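PDB 7CDY: glucose dehydrogenase from Serratia sp. FS14, which belongs to the glucose/sorbosone dehydrogenase family of beta-propeller proteins and binds a calcium ion. Local coordinates for residues 12-20 / 320-331; 288-297 / 309-320. One frame throughout, in Å; residues are numbered along the deposited sequence. Where two conformers were deposited one is given.

Contact 1 of 2, residues 12-20 / 320-331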
loop_
_atom_site.group_PDB
_atom_site.type_symbol
_atom_site.label_atom_id
_atom_site.label_comp_id
_atom_site.label_asym_id
_atom_site.label_seq_id
_atom_site.Cartn_x
_atom_site.Cartn_y
_atom_site.Cartn_z
ATOM N N GLU A 12 -16.655 6.465 -3.977
ATOM C CA GLU A 12 -15.924 7.549 -4.639
ATOM C C GLU A 12 -14.424 7.352 -4.438
ATOM O O GLU A 12 -13.899 7.582 -3.339
ATOM C CB GLU A 12 -16.377 8.916 -4.134
ATOM C CG GLU A 12 -15.751 10.055 -4.934
ATOM C CD GLU A 12 -16.150 11.436 -4.455
ATOM O OE1 GLU A 12 -15.830 12.413 -5.171
ATOM O OE2 GLU A 12 -16.770 11.557 -3.380
ATOM N N HIS A 13 -13.735 6.924 -5.488
ATOM C CA HIS A 13 -12.304 6.654 -5.434
ATOM C C HIS A 13 -11.908 5.822 -4.206
ATOM O O HIS A 13 -11.135 6.268 -3.360
ATOM C CB HIS A 13 -11.500 7.945 -5.521
ATOM C CG HIS A 13 -11.681 8.647 -6.831
ATOM N ND1 HIS A 13 -11.052 8.232 -7.984
ATOM C CD2 HIS A 13 -12.462 9.697 -7.183
ATOM C CE1 HIS A 13 -11.416 9.015 -8.986
ATOM N NE2 HIS A 13 -12.272 9.910 -8.528
ATOM N N PRO A 14 -12.449 4.617 -4.078
ATOM C CA PRO A 14 -12.060 3.764 -2.953
ATOM C C PRO A 14 -10.583 3.420 -3.048
ATOM O O PRO A 14 -10.012 3.330 -4.139
ATOM C CB PRO A 14 -12.942 2.524 -3.131
ATOM C CG PRO A 14 -13.166 2.458 -4.630
ATOM C CD PRO A 14 -13.267 3.898 -5.073
ATOM N N TRP A 15 -9.952 3.253 -1.888
ATOM C CA TRP A 15 -8.499 3.117 -1.866
ATOM C C TRP A 15 -8.029 1.849 -1.182
ATOM O O TRP A 15 -7.102 1.205 -1.669
ATOM C CB TRP A 15 -7.860 4.341 -1.186
ATOM C CG TRP A 15 -6.447 4.650 -1.639
ATOM C CD1 TRP A 15 -6.086 5.448 -2.688
ATOM C CD2 TRP A 15 -5.230 4.165 -1.060
ATOM N NE1 TRP A 15 -4.715 5.496 -2.794
ATOM C CE2 TRP A 15 -4.164 4.729 -1.798
ATOM C CE3 TRP A 15 -4.936 3.337 0.026
ATOM C CZ2 TRP A 15 -2.819 4.473 -1.489
ATOM C CZ3 TRP A 15 -3.609 3.089 0.333
ATOM C CH2 TRP A 15 -2.563 3.656 -0.423
ATOM N N SER A 16 -8.656 1.462 -0.078
ATOM C CA SER A 16 -8.197 0.333 0.718
ATOM C C SER A 16 -9.401 -0.452 1.202
ATOM O O SER A 16 -10.471 0.108 1.441
ATOM C CB SER A 16 -7.426 0.847 1.954
ATOM O OG SER A 16 -6.929 -0.184 2.804
ATOM N N LEU A 17 -9.215 -1.759 1.358
ATOM C CA LEU A 17 -10.207 -2.569 2.051
ATOM C C LEU A 17 -9.517 -3.508 3.020
ATOM O O LEU A 17 -8.360 -3.889 2.838
ATOM C CB LEU A 17 -11.127 -3.342 1.097
ATOM C CG LEU A 17 -10.577 -4.610 0.460
ATOM C CD1 LEU A 17 -10.875 -5.864 1.291
ATOM C CD2 LEU A 17 -11.126 -4.776 -0.955
ATOM N N ALA A 18 -10.280 -3.933 4.023
ATOM C CA ALA A 18 -9.774 -4.873 5.010
ATOM C C ALA A 18 -10.917 -5.704 5.565
ATOM O O ALA A 18 -11.973 -5.172 5.911
ATOM C CB ALA A 18 -9.093 -4.146 6.164
ATOM N N PHE A 19 -10.704 -7.009 5.651
ATOM C CA PHE A 19 -11.714 -7.888 6.219
ATOM C C PHE A 19 -11.715 -7.817 7.739
ATOM O O PHE A 19 -10.661 -7.723 8.380
ATOM C CB PHE A 19 -11.467 -9.329 5.777
ATOM C CG PHE A 19 -12.093 -9.660 4.458
ATOM C CD1 PHE A 19 -11.423 -9.400 3.276
ATOM C CD2 PHE A 19 -13.360 -10.213 4.398
ATOM C CE1 PHE A 19 -11.997 -9.692 2.058
ATOM C CE2 PHE A 19 -13.938 -10.513 3.182
ATOM C CZ PHE A 19 -13.258 -10.251 2.012
ATOM N N LEU A 20 -12.917 -7.846 8.309
ATOM C CA LEU A 20 -13.137 -8.052 9.724
ATOM C C LEU A 20 -13.387 -9.539 9.953
ATOM O O LEU A 20 -13.643 -10.285 8.998
ATOM C CB LEU A 20 -14.349 -7.236 10.172
ATOM C CG LEU A 20 -14.207 -5.717 10.022
ATOM C CD1 LEU A 20 -15.395 -5.035 10.674
ATOM C CD2 LEU A 20 -12.903 -5.214 10.635
ATOM N N ARG A 320 -7.199 -0.730 -7.990
ATOM C CA ARG A 320 -6.520 0.029 -6.950
ATOM C C ARG A 320 -6.101 -0.823 -5.759
ATOM O O ARG A 320 -5.072 -0.540 -5.121
ATOM C CB ARG A 320 -7.465 1.139 -6.468
ATOM C CG ARG A 320 -7.133 1.811 -5.131
ATOM C CD ARG A 320 -5.894 2.703 -5.176
ATOM N NE ARG A 320 -6.079 3.906 -5.982
ATOM C CZ ARG A 320 -5.082 4.693 -6.380
ATOM N NH1 ARG A 320 -3.829 4.407 -6.053
ATOM N NH2 ARG A 320 -5.336 5.760 -7.122
ATOM N N GLU A 321 -6.872 -1.855 -5.434
ATOM C CA GLU A 321 -6.663 -2.623 -4.211
ATOM C C GLU A 321 -6.913 -4.090 -4.508
ATOM O O GLU A 321 -7.791 -4.420 -5.313
ATOM C CB GLU A 321 -7.649 -2.164 -3.116
ATOM C CG GLU A 321 -7.623 -2.986 -1.803
ATOM C CD GLU A 321 -6.363 -2.743 -0.978
ATOM O OE1 GLU A 321 -5.245 -2.886 -1.517
ATOM O OE2 GLU A 321 -6.478 -2.415 0.225
ATOM N N VAL A 322 -6.116 -4.960 -3.882
ATOM C CA VAL A 322 -6.259 -6.410 -3.992
ATOM C C VAL A 322 -6.076 -7.017 -2.611
ATOM O O VAL A 322 -5.048 -6.783 -1.965
ATOM C CB VAL A 322 -5.171 -7.003 -4.908
ATOM C CG1 VAL A 322 -5.448 -8.476 -5.149
ATOM C CG2 VAL A 322 -5.062 -6.250 -6.228
ATOM N N ARG A 323 -7.038 -7.825 -2.168
ATOM C CA ARG A 323 -6.873 -8.563 -0.919
ATOM C C ARG A 323 -7.319 -10.001 -1.118
ATOM O O ARG A 323 -8.268 -10.275 -1.859
ATOM C CB ARG A 323 -7.658 -7.944 0.254
ATOM C CG ARG A 323 -7.277 -6.518 0.605
ATOM C CD ARG A 323 -5.925 -6.393 1.341
ATOM N NE ARG A 323 -5.577 -4.978 1.461
ATOM C CZ ARG A 323 -4.393 -4.484 1.815
ATOM N NH1 ARG A 323 -3.381 -5.289 2.122
ATOM N NH2 ARG A 323 -4.240 -3.162 1.847
ATOM N N SER A 324 -6.633 -10.924 -0.446
ATOM C CA SER A 324 -7.026 -12.329 -0.465
ATOM C C SER A 324 -7.999 -12.561 0.683
ATOM O O SER A 324 -7.633 -12.397 1.853
ATOM C CB SER A 324 -5.790 -13.219 -0.326
ATOM O OG SER A 324 -6.109 -14.596 -0.483
ATOM N N GLY A 325 -9.238 -12.926 0.350
ATOM C CA GLY A 325 -10.282 -13.069 1.343
ATOM C C GLY A 325 -10.224 -14.395 2.072
ATOM O O GLY A 325 -9.755 -15.402 1.542
ATOM N N PRO A 326 -10.711 -14.421 3.316
ATOM C CA PRO A 326 -10.735 -15.688 4.065
ATOM C C PRO A 326 -11.596 -16.765 3.425
ATOM O O PRO A 326 -11.427 -17.946 3.752
ATOM C CB PRO A 326 -11.264 -15.278 5.449
ATOM C CG PRO A 326 -11.972 -13.973 5.224
ATOM C CD PRO A 326 -11.211 -13.289 4.114
ATOM N N ASP A 327 -12.504 -16.397 2.522
ATOM C CA ASP A 327 -13.361 -17.343 1.821
ATOM C C ASP A 327 -12.712 -17.927 0.574
ATOM O O ASP A 327 -13.356 -18.709 -0.134
ATOM C CB ASP A 327 -14.685 -16.670 1.436
ATOM C CG ASP A 327 -14.489 -15.432 0.572
ATOM O OD1 ASP A 327 -13.327 -15.094 0.252
ATOM O OD2 ASP A 327 -15.501 -14.797 0.200
ATOM N N GLY A 328 -11.470 -17.554 0.275
ATOM C CA GLY A 328 -10.775 -18.072 -0.880
ATOM C C GLY A 328 -10.941 -17.284 -2.163
ATOM O O GLY A 328 -10.421 -17.717 -3.194
ATOM N N TYR A 329 -11.653 -16.160 -2.144
ATOM C CA TYR A 329 -11.769 -15.288 -3.305
ATOM C C TYR A 329 -10.844 -14.085 -3.155
ATOM O O TYR A 329 -10.409 -13.744 -2.054
ATOM C CB TYR A 329 -13.208 -14.786 -3.466
ATOM C CG TYR A 329 -14.193 -15.827 -3.944
ATOM C CD1 TYR A 329 -14.868 -16.636 -3.037
ATOM C CD2 TYR A 329 -14.450 -15.996 -5.297
ATOM C CE1 TYR A 329 -15.779 -17.582 -3.469
ATOM C CE2 TYR A 329 -15.356 -16.943 -5.739
ATOM C CZ TYR A 329 -16.012 -17.732 -4.819
ATOM O OH TYR A 329 -16.915 -18.676 -5.262
ATOM N N LEU A 330 -10.544 -13.447 -4.282
ATOM C CA LEU A 330 -9.868 -12.157 -4.258
ATOM C C LEU A 330 -10.909 -11.052 -4.222
ATOM O O LEU A 330 -11.985 -11.175 -4.808
ATOM C CB LEU A 330 -8.995 -11.973 -5.499
ATOM C CG LEU A 330 -7.792 -12.895 -5.650
ATOM C CD1 LEU A 330 -7.122 -12.634 -6.983
ATOM C CD2 LEU A 330 -6.808 -12.674 -4.513
ATOM N N TYR A 331 -10.576 -9.965 -3.533
ATOM C CA TYR A 331 -11.439 -8.800 -3.427
ATOM C C TYR A 331 -10.684 -7.580 -3.939
ATOM O O TYR A 331 -9.551 -7.322 -3.513
ATOM C CB TYR A 331 -11.910 -8.602 -1.979
ATOM C CG TYR A 331 -12.947 -9.625 -1.561
ATOM C CD1 TYR A 331 -12.581 -10.933 -1.257
ATOM C CD2 TYR A 331 -14.289 -9.290 -1.504
ATOM C CE1 TYR A 331 -13.538 -11.877 -0.894
ATOM C CE2 TYR A 331 -15.246 -10.221 -1.136
ATOM C CZ TYR A 331 -14.865 -11.508 -0.837
ATOM O OH TYR A 331 -15.831 -12.427 -0.472
HETATM O O HOH W 1 -8.448 5.384 -5.342
HETATM O O HOH W 2 -4.518 0.833 -2.606
#
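Glu-321 OE2 is the polar centre of this contact. It accepts the backbone N-H of Leu-17 on its anti lone pair, with N and OE2 3.0 Å apart. From the same strand as the glutamate, Arg-323 adds a salt bridge on the syn side, somewhat out of the carboxylate plane, NH2 to Glu-321 OE2 at 2.9 Å, and a weak bond from NE. The Glu-321 chain starts with CG anti to the backbone N and then bends at chi2 (71°), which carries the carboxylate across to Ser-16 and Leu-17. Arg-323 NE also makes a weak bond to Leu-17 O. Both backbone polar atoms of Leu-17 are thus met by side chains.

Two waters fill in between the strands. One donates to both carbonyls, Trp-15 O and Arg-320 O; the other donates to Pro-14 O and accepts from Arg-320 NE. Arg-320 folds at chi2 and chi3 and lies over a face of the Trp-15 indole. Its CD is 3.9 Å from the centroid of the five-membered ring, and Trp-15 NE1 sits over one face of the guanidinium. The far nitrogen NH2 is salt-bridged to Asp-335.

Toward Phe-19 the contact across the strands becomes apolar. In one of its two conformers, Phe-19 points its edge at the face of Tyr-331 in a T-shaped pair, with ring centroids 4.6 Å apart. In that conformer Pro-326 CD makes a CH-pi contact over the centre of a Phe-19 face. Leu-17 CD2 packs on Tyr-331 CB.

Strands 14-19 and 320-324 run nearly parallel (12°), their axes 6.1 Å apart at closest. This is consistent with inner strands of adjacent propeller blades. Strand 26-30 pairs with 14-19, strand 330-334 pairs with 320-324, and Glu-64 of strand 62-67 binds both Ser-16 and Arg-323.

Contact 2 of 2, residues 288-297 / 309-320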
loop_
_atom_site.group_PDB
_atom_site.type_symbol
_atom_site.label_atom_id
_atom_site.label_comp_id
_atom_site.label_asym_id
_atom_site.label_seq_id
_atom_site.Cartn_x
_atom_site.Cartn_y
_atom_site.Cartn_z
ATOM N N GLY A 288 -2.684 -5.124 -8.613
ATOM C CA GLY A 288 -3.549 -4.340 -9.476
ATOM C C GLY A 288 -2.753 -3.469 -10.435
ATOM O O GLY A 288 -1.627 -3.059 -10.152
ATOM N N ALA A 289 -3.354 -3.191 -11.594
ATOM C CA ALA A 289 -2.806 -2.250 -12.567
ATOM C C ALA A 289 -3.804 -1.114 -12.758
ATOM O O ALA A 289 -4.943 -1.346 -13.192
ATOM C CB ALA A 289 -2.490 -2.935 -13.900
ATOM N N LEU A 290 -3.390 0.104 -12.394
ATOM C CA LEU A 290 -4.225 1.282 -12.608
ATOM C C LEU A 290 -4.227 1.705 -14.074
ATOM O O LEU A 290 -5.277 1.720 -14.727
ATOM C CB LEU A 290 -3.755 2.436 -11.715
ATOM C CG LEU A 290 -3.914 2.232 -10.211
ATOM C CD1 LEU A 290 -3.063 3.256 -9.447
ATOM C CD2 LEU A 290 -5.362 2.348 -9.789
ATOM N N ALA A 291 -3.056 2.034 -14.617
ATOM C CA ALA A 291 -2.994 2.570 -15.973
ATOM C C ALA A 291 -3.405 1.526 -17.002
ATOM O O ALA A 291 -4.096 1.854 -17.978
ATOM C CB ALA A 291 -1.590 3.097 -16.263
ATOM N N GLN A 292 -3.007 0.269 -16.808
ATOM C CA GLN A 292 -3.355 -0.785 -17.756
ATOM C C GLN A 292 -4.683 -1.466 -17.443
ATOM O O GLN A 292 -5.097 -2.353 -18.196
ATOM C CB GLN A 292 -2.210 -1.799 -17.908
ATOM C CG GLN A 292 -1.076 -1.260 -18.770
ATOM C CD GLN A 292 0.131 -2.170 -18.816
ATOM O OE1 GLN A 292 0.065 -3.330 -18.412
ATOM N NE2 GLN A 292 1.255 -1.641 -19.298
ATOM N N LYS A 293 -5.363 -1.067 -16.370
ATOM C CA LYS A 293 -6.746 -1.474 -16.093
ATOM C C LYS A 293 -6.893 -2.996 -16.088
ATOM O O LYS A 293 -7.661 -3.585 -16.853
ATOM C CB LYS A 293 -7.732 -0.812 -17.066
ATOM C CG LYS A 293 -7.691 0.697 -17.036
ATOM C CD LYS A 293 -8.632 1.315 -18.062
ATOM C CE LYS A 293 -8.548 2.832 -18.028
ATOM N NZ LYS A 293 -9.511 3.453 -18.979
ATOM N N ALA A 294 -6.128 -3.640 -15.214
ATOM C CA ALA A 294 -6.058 -5.095 -15.221
ATOM C C ALA A 294 -5.576 -5.603 -13.870
ATOM O O ALA A 294 -5.206 -4.831 -12.980
ATOM C CB ALA A 294 -5.152 -5.603 -16.350
ATOM N N LEU A 295 -5.592 -6.922 -13.736
ATOM C CA LEU A 295 -5.059 -7.615 -12.576
ATOM C C LEU A 295 -3.898 -8.485 -13.033
ATOM O O LEU A 295 -4.036 -9.254 -13.989
ATOM C CB LEU A 295 -6.151 -8.477 -11.951
ATOM C CG LEU A 295 -5.767 -9.297 -10.719
ATOM C CD1 LEU A 295 -5.419 -8.384 -9.539
ATOM C CD2 LEU A 295 -6.916 -10.230 -10.353
ATOM N N ILE A 296 -2.756 -8.341 -12.375
ATOM C CA ILE A 296 -1.545 -9.079 -12.702
ATOM C C ILE A 296 -1.430 -10.259 -11.753
ATOM O O ILE A 296 -1.612 -10.103 -10.538
ATOM C CB ILE A 296 -0.316 -8.164 -12.576
ATOM C CG1 ILE A 296 -0.402 -7.023 -13.587
ATOM C CG2 ILE A 296 0.964 -8.959 -12.733
ATOM C CD1 ILE A 296 0.562 -5.882 -13.295
ATOM N N ARG A 297 -1.123 -11.441 -12.287
ATOM C CA ARG A 297 -0.842 -12.608 -11.460
ATOM C C ARG A 297 0.579 -13.081 -11.730
ATOM O O ARG A 297 0.907 -13.464 -12.859
ATOM C CB ARG A 297 -1.824 -13.745 -11.742
ATOM C CG ARG A 297 -1.578 -14.951 -10.846
ATOM C CD ARG A 297 -2.616 -16.029 -11.045
ATOM N NE ARG A 297 -2.388 -16.782 -12.266
ATOM C CZ ARG A 297 -1.773 -17.959 -12.311
ATOM N NH1 ARG A 297 -1.314 -18.513 -11.199
ATOM N NH2 ARG A 297 -1.612 -18.580 -13.471
ATOM N N GLU A 309 0.891 -13.376 -15.689
ATOM C CA GLU A 309 -0.392 -13.490 -16.364
ATOM C C GLU A 309 -1.170 -12.197 -16.172
ATOM O O GLU A 309 -0.973 -11.482 -15.182
ATOM C CB GLU A 309 -1.234 -14.670 -15.802
ATOM C CG GLU A 309 -2.652 -14.813 -16.404
ATOM C CD GLU A 309 -3.512 -15.913 -15.774
ATOM O OE1 GLU A 309 -3.144 -16.457 -14.714
ATOM O OE2 GLU A 309 -4.576 -16.236 -16.350
ATOM N N ARG A 310 -2.055 -11.897 -17.119
ATOM C CA ARG A 310 -2.924 -10.728 -17.069
ATOM C C ARG A 310 -4.376 -11.186 -17.063
ATOM O O ARG A 310 -4.773 -12.019 -17.887
ATOM C CB ARG A 310 -2.682 -9.815 -18.282
ATOM C CG ARG A 310 -1.275 -9.235 -18.390
ATOM C CD ARG A 310 -0.876 -8.498 -17.114
ATOM N NE ARG A 310 0.392 -7.784 -17.234
ATOM C CZ ARG A 310 0.507 -6.562 -17.738
ATOM N NH1 ARG A 310 -0.571 -5.929 -18.186
ATOM N NH2 ARG A 310 1.699 -5.978 -17.789
ATOM N N LEU A 311 -5.172 -10.616 -16.157
ATOM C CA LEU A 311 -6.588 -10.911 -16.009
ATOM C C LEU A 311 -7.369 -9.605 -16.042
ATOM O O LEU A 311 -6.837 -8.539 -15.728
ATOM C CB LEU A 311 -6.887 -11.638 -14.674
ATOM C CG LEU A 311 -6.170 -12.962 -14.391
ATOM C CD1 LEU A 311 -4.754 -12.733 -13.869
ATOM C CD2 LEU A 311 -6.962 -13.764 -13.371
ATOM N N LEU A 312 -8.643 -9.693 -16.399
ATOM C CA LEU A 312 -9.612 -8.560 -16.353
ATOM C C LEU A 312 -9.268 -7.437 -17.333
ATOM O O LEU A 312 -9.829 -6.411 -17.233
ATOM C CB LEU A 312 -9.713 -7.982 -14.935
ATOM C CG LEU A 312 -9.896 -8.959 -13.779
ATOM C CD1 LEU A 312 -10.120 -8.216 -12.473
ATOM C CD2 LEU A 312 -11.031 -9.924 -14.027
ATOM N N GLY A 313 -8.476 -7.734 -18.356
ATOM C CA GLY A 313 -8.071 -6.713 -19.349
ATOM C C GLY A 313 -9.192 -6.192 -20.245
ATOM O O GLY A 313 -8.958 -5.228 -20.888
ATOM N N ASP A 314 -10.326 -6.849 -20.302
ATOM C CA ASP A 314 -11.476 -6.406 -21.124
ATOM C C ASP A 314 -12.506 -5.670 -20.256
ATOM O O ASP A 314 -13.455 -5.159 -20.820
ATOM C CB ASP A 314 -12.185 -7.651 -21.640
ATOM C CG ASP A 314 -12.772 -8.418 -20.467
ATOM O OD1 ASP A 314 -12.024 -8.802 -19.596
ATOM O OD2 ASP A 314 -13.976 -8.557 -20.424
ATOM N N ARG A 315 -12.212 -5.414 -18.987
ATOM C CA ARG A 315 -13.237 -4.786 -18.160
ATOM C C ARG A 315 -13.112 -3.271 -18.068
ATOM O O ARG A 315 -14.103 -2.599 -17.749
ATOM C CB ARG A 315 -13.270 -5.427 -16.772
ATOM C CG ARG A 315 -13.758 -6.871 -16.819
ATOM C CD ARG A 315 -13.758 -7.510 -15.447
ATOM N NE ARG A 315 -14.417 -6.654 -14.472
ATOM C CZ ARG A 315 -15.716 -6.688 -14.197
ATOM N NH1 ARG A 315 -16.511 -7.561 -14.809
ATOM N NH2 ARG A 315 -16.219 -5.850 -13.305
ATOM N N GLY A 316 -11.938 -2.712 -18.342
ATOM C CA GLY A 316 -11.811 -1.270 -18.375
ATOM C C GLY A 316 -11.794 -0.592 -17.024
ATOM O O GLY A 316 -12.060 0.610 -16.954
ATOM N N GLU A 317 -11.460 -1.316 -15.955
ATOM C CA GLU A 317 -11.445 -0.770 -14.604
ATOM C C GLU A 317 -10.017 -0.664 -14.078
ATOM O O GLU A 317 -9.223 -1.603 -14.204
ATOM C CB GLU A 317 -12.311 -1.632 -13.684
ATOM C CG GLU A 317 -13.785 -1.584 -14.087
ATOM C CD GLU A 317 -14.676 -2.584 -13.366
ATOM O OE1 GLU A 317 -15.847 -2.231 -13.099
ATOM O OE2 GLU A 317 -14.243 -3.714 -13.087
ATOM N N ARG A 318 -9.704 0.489 -13.488
ATOM C CA ARG A 318 -8.426 0.717 -12.824
ATOM C C ARG A 318 -8.418 -0.031 -11.497
ATOM O O ARG A 318 -9.240 0.253 -10.621
ATOM C CB ARG A 318 -8.278 2.211 -12.565
ATOM C CG ARG A 318 -8.215 3.038 -13.847
ATOM C CD ARG A 318 -8.463 4.516 -13.574
ATOM N NE ARG A 318 -7.700 5.028 -12.434
ATOM C CZ ARG A 318 -6.430 5.418 -12.498
ATOM N NH1 ARG A 318 -5.764 5.349 -13.645
ATOM N NH2 ARG A 318 -5.819 5.872 -11.411
ATOM N N ILE A 319 -7.509 -0.986 -11.330
ATOM C CA ILE A 319 -7.507 -1.828 -10.132
ATOM C C ILE A 319 -6.595 -1.199 -9.081
ATOM O O ILE A 319 -5.376 -1.133 -9.261
ATOM C CB ILE A 319 -7.124 -3.281 -10.439
ATOM C CG1 ILE A 319 -8.059 -3.883 -11.504
ATOM C CG2 ILE A 319 -7.158 -4.117 -9.159
ATOM C CD1 ILE A 319 -9.546 -3.704 -11.218
ATOM N N ARG A 320 -7.199 -0.730 -7.990
ATOM C CA ARG A 320 -6.520 0.029 -6.950
ATOM C C ARG A 320 -6.101 -0.823 -5.759
ATOM O O ARG A 320 -5.072 -0.540 -5.121
ATOM C CB ARG A 320 -7.465 1.139 -6.468
ATOM C CG ARG A 320 -7.133 1.811 -5.131
ATOM C CD ARG A 320 -5.894 2.703 -5.176
ATOM N NE ARG A 320 -6.079 3.906 -5.982
ATOM C CZ ARG A 320 -5.082 4.693 -6.380
ATOM N NH1 ARG A 320 -3.829 4.407 -6.053
ATOM N NH2 ARG A 320 -5.336 5.760 -7.122
HETATM O O HOH W 3 3.445 -3.481 -18.864
HETATM O O HOH W 4 -6.322 -3.541 -20.688
HETATM O O HOH W 5 -9.269 -3.148 -18.994
HETATM O O HOH W 6 -12.040 2.469 -19.141
#
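This contact is part of a beta hairpin together with the connection that leaves it. Strands 294-297 and 309-311 pair antiparallel at the edge of a four-stranded sheet. The chain then turns at 312-315 and returns past 288-290 to begin strand 319-324, consistent with a passage from one propeller blade to the next.

Leu-295/Leu-311 and Arg-297/Glu-309 are hydrogen-bonded pairs, and Ile-296/Arg-310 between them is a non-hydrogen-bonded pair. The bond from Leu-311 N to Leu-295 O is 2.8 Å. Arg-297 grips Glu-309 side-on on the same face as the two leucines. Its NE lies 2.6 Å from Glu-309 OE1, and its NH2 is a second donor to the same oxygen. The guanidinium and carboxylate planes are 80° apart. A bend at chi3 (77°) turns the arginine end to the glutamate. On the other face, Arg-310 lies alongside Ile-296, with CG1 of the isoleucine over its guanidinium. Its NH1 donates to Gln-292 OE1 at 2.7 Å, and a water joins NH2 to Gln-292 NE2.

The returning chain is held at Ala-289 O. Ile-319 N (3.2 Å) and Ala-294 N reach this oxygen from opposite faces of its plane. The latter bond belongs to a G1 bulge at Lys-293 and Ala-294. Leu-290 lies against two guanidinium faces, CB over Arg-318 and CD1 over Arg-320. Arg-318 NH2 shares Asp-335 with Arg-320. Ile-319 CG2 packs on Gly-288 CA at 3.6 Å. Ile-319 O is buried against Leu-290 CD2 without a polar partner.

Waters link Lys-293 to Gly-313 and Gly-316 round the turn. The chemistry therefore divides. Regular backbone bonds hold the hairpin, a salt bridge on the leucine face and an arginine-amide bond on the Ile-296 face add side-chain grips, and the connection relies on Ala-289 O, apolar packing and water.

Contact 1 is mostly buried and nearer the centre of the chain, whereas contact 2 lies farther out and includes several exposed residues. Strand 319-324 serves both, and Arg-320 is common to them. Between neighbouring inner strands, contact 1 relies on side chains and waters. Contact 2 has true antiparallel pairing, with a salt bridge across the paired strands. The two meet by packing: Val-322 CG2 lies 3.6 Å from Gly-288 N, and Val-322 and Leu-330 touch Leu-295. In sequence, 288-297 and 309-320 fall inside the long loop that 12-20 and 320-331 close.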